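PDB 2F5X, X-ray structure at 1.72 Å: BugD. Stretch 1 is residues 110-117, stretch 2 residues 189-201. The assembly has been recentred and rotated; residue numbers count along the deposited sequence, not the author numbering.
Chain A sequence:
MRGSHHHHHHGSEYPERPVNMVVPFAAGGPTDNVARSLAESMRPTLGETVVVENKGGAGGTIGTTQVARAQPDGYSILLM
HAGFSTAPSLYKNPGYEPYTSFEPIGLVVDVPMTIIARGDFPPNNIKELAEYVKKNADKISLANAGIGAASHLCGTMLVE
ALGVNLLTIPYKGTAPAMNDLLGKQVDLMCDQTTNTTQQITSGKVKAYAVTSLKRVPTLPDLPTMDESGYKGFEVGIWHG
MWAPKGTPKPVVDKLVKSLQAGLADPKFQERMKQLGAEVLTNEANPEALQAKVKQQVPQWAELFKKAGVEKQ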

# COMPACT_ATOMS: atom_id res chain seq x y z
N ASP A 110 -6.27 -4.67 -4.92
CA ASP A 110 -6.70 -3.36 -4.44
C ASP A 110 -7.11 -3.53 -2.97
O ASP A 110 -8.02 -4.30 -2.66
CB ASP A 110 -7.85 -2.86 -5.32
CG ASP A 110 -8.28 -1.44 -5.00
OD1 ASP A 110 -7.63 -0.75 -4.18
OD2 ASP A 110 -9.29 -0.94 -5.53
N VAL A 111 -6.43 -2.82 -2.07
CA VAL A 111 -6.57 -3.03 -0.62
C VAL A 111 -7.15 -1.80 0.05
O VAL A 111 -6.61 -0.70 -0.10
CB VAL A 111 -5.20 -3.39 0.02
CG1 VAL A 111 -5.35 -3.82 1.50
CG2 VAL A 111 -4.51 -4.50 -0.79
N PRO A 112 -8.22 -1.96 0.83
CA PRO A 112 -8.80 -0.83 1.56
C PRO A 112 -8.02 -0.54 2.83
O PRO A 112 -7.19 -1.36 3.26
CB PRO A 112 -10.22 -1.31 1.88
CG PRO A 112 -10.08 -2.82 2.01
CD PRO A 112 -8.97 -3.21 1.06
N MSE A 113 -8.26 0.62 3.42
CA MSE A 113 -7.58 0.99 4.65
C MSE A 113 -8.53 1.16 5.84
O MSE A 113 -9.74 1.38 5.66
CB MSE A 113 -6.71 2.22 4.42
CG MSE A 113 -5.70 2.00 3.28
SE MSE A 113 -4.61 3.54 3.00
CE MSE A 113 -3.41 3.26 4.56
N THR A 114 -7.98 1.03 7.04
CA THR A 114 -8.70 1.22 8.29
C THR A 114 -8.01 2.27 9.13
O THR A 114 -6.78 2.26 9.26
CB THR A 114 -8.71 -0.09 9.13
OG1 THR A 114 -7.36 -0.59 9.25
CG2 THR A 114 -9.48 -1.20 8.40
N ILE A 115 -8.80 3.18 9.71
CA ILE A 115 -8.30 4.14 10.70
C ILE A 115 -8.34 3.44 12.05
O ILE A 115 -9.41 3.04 12.50
CB ILE A 115 -9.19 5.41 10.74
CG1 ILE A 115 -9.30 6.07 9.36
CG2 ILE A 115 -8.70 6.41 11.84
CD1 ILE A 115 -8.18 6.95 9.00
N ILE A 116 -7.17 3.27 12.66
CA ILE A 116 -7.06 2.55 13.93
C ILE A 116 -6.27 3.36 14.95
O ILE A 116 -5.57 4.32 14.61
CB ILE A 116 -6.39 1.15 13.73
CG1 ILE A 116 -4.96 1.28 13.18
CG2 ILE A 116 -7.26 0.22 12.88
CD1 ILE A 116 -4.17 -0.05 13.22
N ALA A 117 -6.36 2.95 16.21
CA ALA A 117 -5.57 3.57 17.27
C ALA A 117 -5.13 2.52 18.28
O ALA A 117 -5.62 1.39 18.27
CB ALA A 117 -6.37 4.68 17.95
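Stretch 2 (189-201) MCDQTTNTTQQIT

Stretch 2 starts as a strand, residues 189-192, and runs antiparallel to strand 110-117: the two N-to-C directions differ by 153° and the axes approach to 4.5 Å. At Thr193 it turns into a helix that crosses the same strand at 47°, 7.7 Å away at closest, so one strand carries first a neighbour in the sheet and then a helix packed against its side chains.

The register is fixed by two hydrogen-bonded pairs. Thr114 N donates to Asp191 O at 2.8 Å and Asp191 N returns to Thr114 O at 3.1 Å; Ile116 N reaches Met189 O at 2.9 Å, and Met189 N reaches Ile116 O at 3.0 Å. Between them Ile115 and Cys190 form a non-hydrogen-bonded pair, their CA atoms 4.5 Å apart. The ladder outlasts the strand: Thr193 N, in the first residue of the helix, still donates to Pro112 O at 3.1 Å.

Alternation sorts the side chains. Ile115, with chi1 and chi2 both m, shares one face with Cys190 and brings its CD1 to 3.7 Å from Cys190 SG. The selenomethionine Met113 (m, t, p) adds its CB at 3.8 Å from the same SG, while its CE folds to 3.4 Å from Cys190 O.

Thr114, Ile116, Met189 and Asp191 share the other face, over which the helix passes. Thr114 is p, as is Thr196, and the two hydroxyls meet in a hydrogen bond, Thr114 OG1 to Thr196 OG1 at 2.8 Å, a polar link within a buried contact. Its methyl serves too, with Thr114 CG2 3.7 Å from Thr193 CG2. Ile116 takes p, then t, which carries CD1 to 3.9 Å from CE of the selenomethionine Met189 and leaves CG2 3.8 Å from Ile200 CD1. Ile200, one helical turn after Thr196, is m, t; extended in this way, it also places CD1 3.7 Å from Thr114 OG1.

Asp191 uses its t rotamer to brace the turn into the helix: its OD1 accepts from Gln192 N at 2.8 Å, and its OD2 from Asn195 ND2 at 2.7 Å. Gln192 is the N-cap residue, its backbone O accepting from Asn195 N at 2.9 Å. Val111, at t, points toward this junction, with CG1 3.6 Å from both Gln192 CB and Thr194 OG1. The rule to read here is economical: strand pairing sets the register, and p threonines join helix to strand where the chain turns over the sheet.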

# COMPACT_ATOMS: atom_id res chain seq x y z
N MSE A 189 -3.16 5.59 13.47
CA MSE A 189 -2.61 5.22 12.17
C MSE A 189 -3.71 4.87 11.18
O MSE A 189 -4.74 4.33 11.56
CB MSE A 189 -1.71 3.99 12.34
CG MSE A 189 -1.05 3.50 11.07
SE MSE A 189 0.42 2.29 11.50
CE MSE A 189 -0.51 0.65 12.02
N CYS A 190 -3.48 5.16 9.91
CA CYS A 190 -4.28 4.59 8.83
C CYS A 190 -3.45 3.55 8.15
O CYS A 190 -2.32 3.83 7.75
CB CYS A 190 -4.67 5.66 7.82
SG CYS A 190 -5.93 5.17 6.60
N ASP A 191 -3.98 2.34 8.01
CA ASP A 191 -3.16 1.21 7.51
C ASP A 191 -4.06 0.24 6.74
O ASP A 191 -5.30 0.27 6.88
CB ASP A 191 -2.43 0.59 8.71
CG ASP A 191 -1.43 -0.52 8.34
OD1 ASP A 191 -0.99 -0.67 7.18
OD2 ASP A 191 -1.01 -1.28 9.24
N GLN A 192 -3.46 -0.59 5.90
CA GLN A 192 -4.21 -1.49 5.02
C GLN A 192 -4.73 -2.71 5.76
O GLN A 192 -4.09 -3.17 6.70
CB GLN A 192 -3.32 -1.95 3.87
CG GLN A 192 -2.92 -0.81 2.94
CD GLN A 192 -1.67 -1.17 2.18
OE1 GLN A 192 -0.58 -0.68 2.48
NE2 GLN A 192 -1.82 -2.04 1.21
N THR A 193 -5.90 -3.22 5.33
CA THR A 193 -6.50 -4.40 5.96
C THR A 193 -5.63 -5.66 5.90
O THR A 193 -5.78 -6.55 6.72
CB THR A 193 -7.91 -4.69 5.39
OG1 THR A 193 -7.84 -4.88 3.97
CG2 THR A 193 -8.83 -3.49 5.59
N THR A 194 -4.71 -5.72 4.94
CA THR A 194 -3.76 -6.84 4.87
C THR A 194 -2.78 -6.81 6.04
O THR A 194 -2.06 -7.80 6.28
CB THR A 194 -2.96 -6.79 3.56
OG1 THR A 194 -2.62 -5.42 3.31
CG2 THR A 194 -3.83 -7.22 2.37
N ASN A 195 -2.73 -5.68 6.75
CA ASN A 195 -1.94 -5.59 7.99
C ASN A 195 -2.77 -5.45 9.27
O ASN A 195 -2.31 -5.85 10.36
CB ASN A 195 -0.91 -4.45 7.90
CG ASN A 195 0.20 -4.59 8.93
OD1 ASN A 195 0.81 -5.65 9.07
ND2 ASN A 195 0.46 -3.51 9.67
N THR A 196 -3.97 -4.90 9.16
CA THR A 196 -4.73 -4.54 10.36
C THR A 196 -5.82 -5.54 10.75
O THR A 196 -6.27 -5.52 11.89
CB THR A 196 -5.40 -3.17 10.22
OG1 THR A 196 -6.36 -3.21 9.16
CG2 THR A 196 -4.41 -2.09 9.84
N THR A 197 -6.26 -6.38 9.81
CA THR A 197 -7.40 -7.26 10.07
C THR A 197 -7.21 -8.08 11.34
O THR A 197 -8.07 -8.12 12.20
CB THR A 197 -7.64 -8.22 8.89
OG1 THR A 197 -8.03 -7.47 7.74
CG2 THR A 197 -8.85 -9.11 9.15
N GLN A 198 -6.05 -8.73 11.40
CA GLN A 198 -5.56 -9.54 12.49
C GLN A 198 -5.73 -8.83 13.86
O GLN A 198 -6.29 -9.38 14.83
CB GLN A 198 -4.07 -9.87 12.19
CG GLN A 198 -3.77 -10.47 10.73
CD GLN A 198 -3.43 -9.44 9.62
OE1 GLN A 198 -4.10 -8.43 9.48
NE2 GLN A 198 -2.40 -9.74 8.80
N GLN A 199 -5.27 -7.59 13.92
CA GLN A 199 -5.31 -6.82 15.15
C GLN A 199 -6.70 -6.27 15.46
O GLN A 199 -7.06 -6.12 16.62
CB GLN A 199 -4.30 -5.67 15.10
CG GLN A 199 -2.92 -6.06 14.58
CD GLN A 199 -2.25 -7.14 15.41
OE1 GLN A 199 -2.56 -7.31 16.59
NE2 GLN A 199 -1.32 -7.87 14.79
N ILE A 200 -7.46 -5.94 14.42
CA ILE A 200 -8.81 -5.43 14.62
C ILE A 200 -9.74 -6.53 15.15
O ILE A 200 -10.40 -6.33 16.17
CB ILE A 200 -9.38 -4.80 13.34
CG1 ILE A 200 -8.61 -3.52 12.99
CG2 ILE A 200 -10.87 -4.51 13.50
CD1 ILE A 200 -8.88 -3.00 11.57
N THR A 201 -9.77 -7.68 14.49
CA THR A 201 -10.77 -8.70 14.83
C THR A 201 -10.53 -9.32 16.21
O THR A 201 -11.46 -9.84 16.82
CB THR A 201 -10.85 -9.82 13.78
OG1 THR A 201 -9.57 -10.42 13.61
CG2 THR A 201 -11.19 -9.24 12.41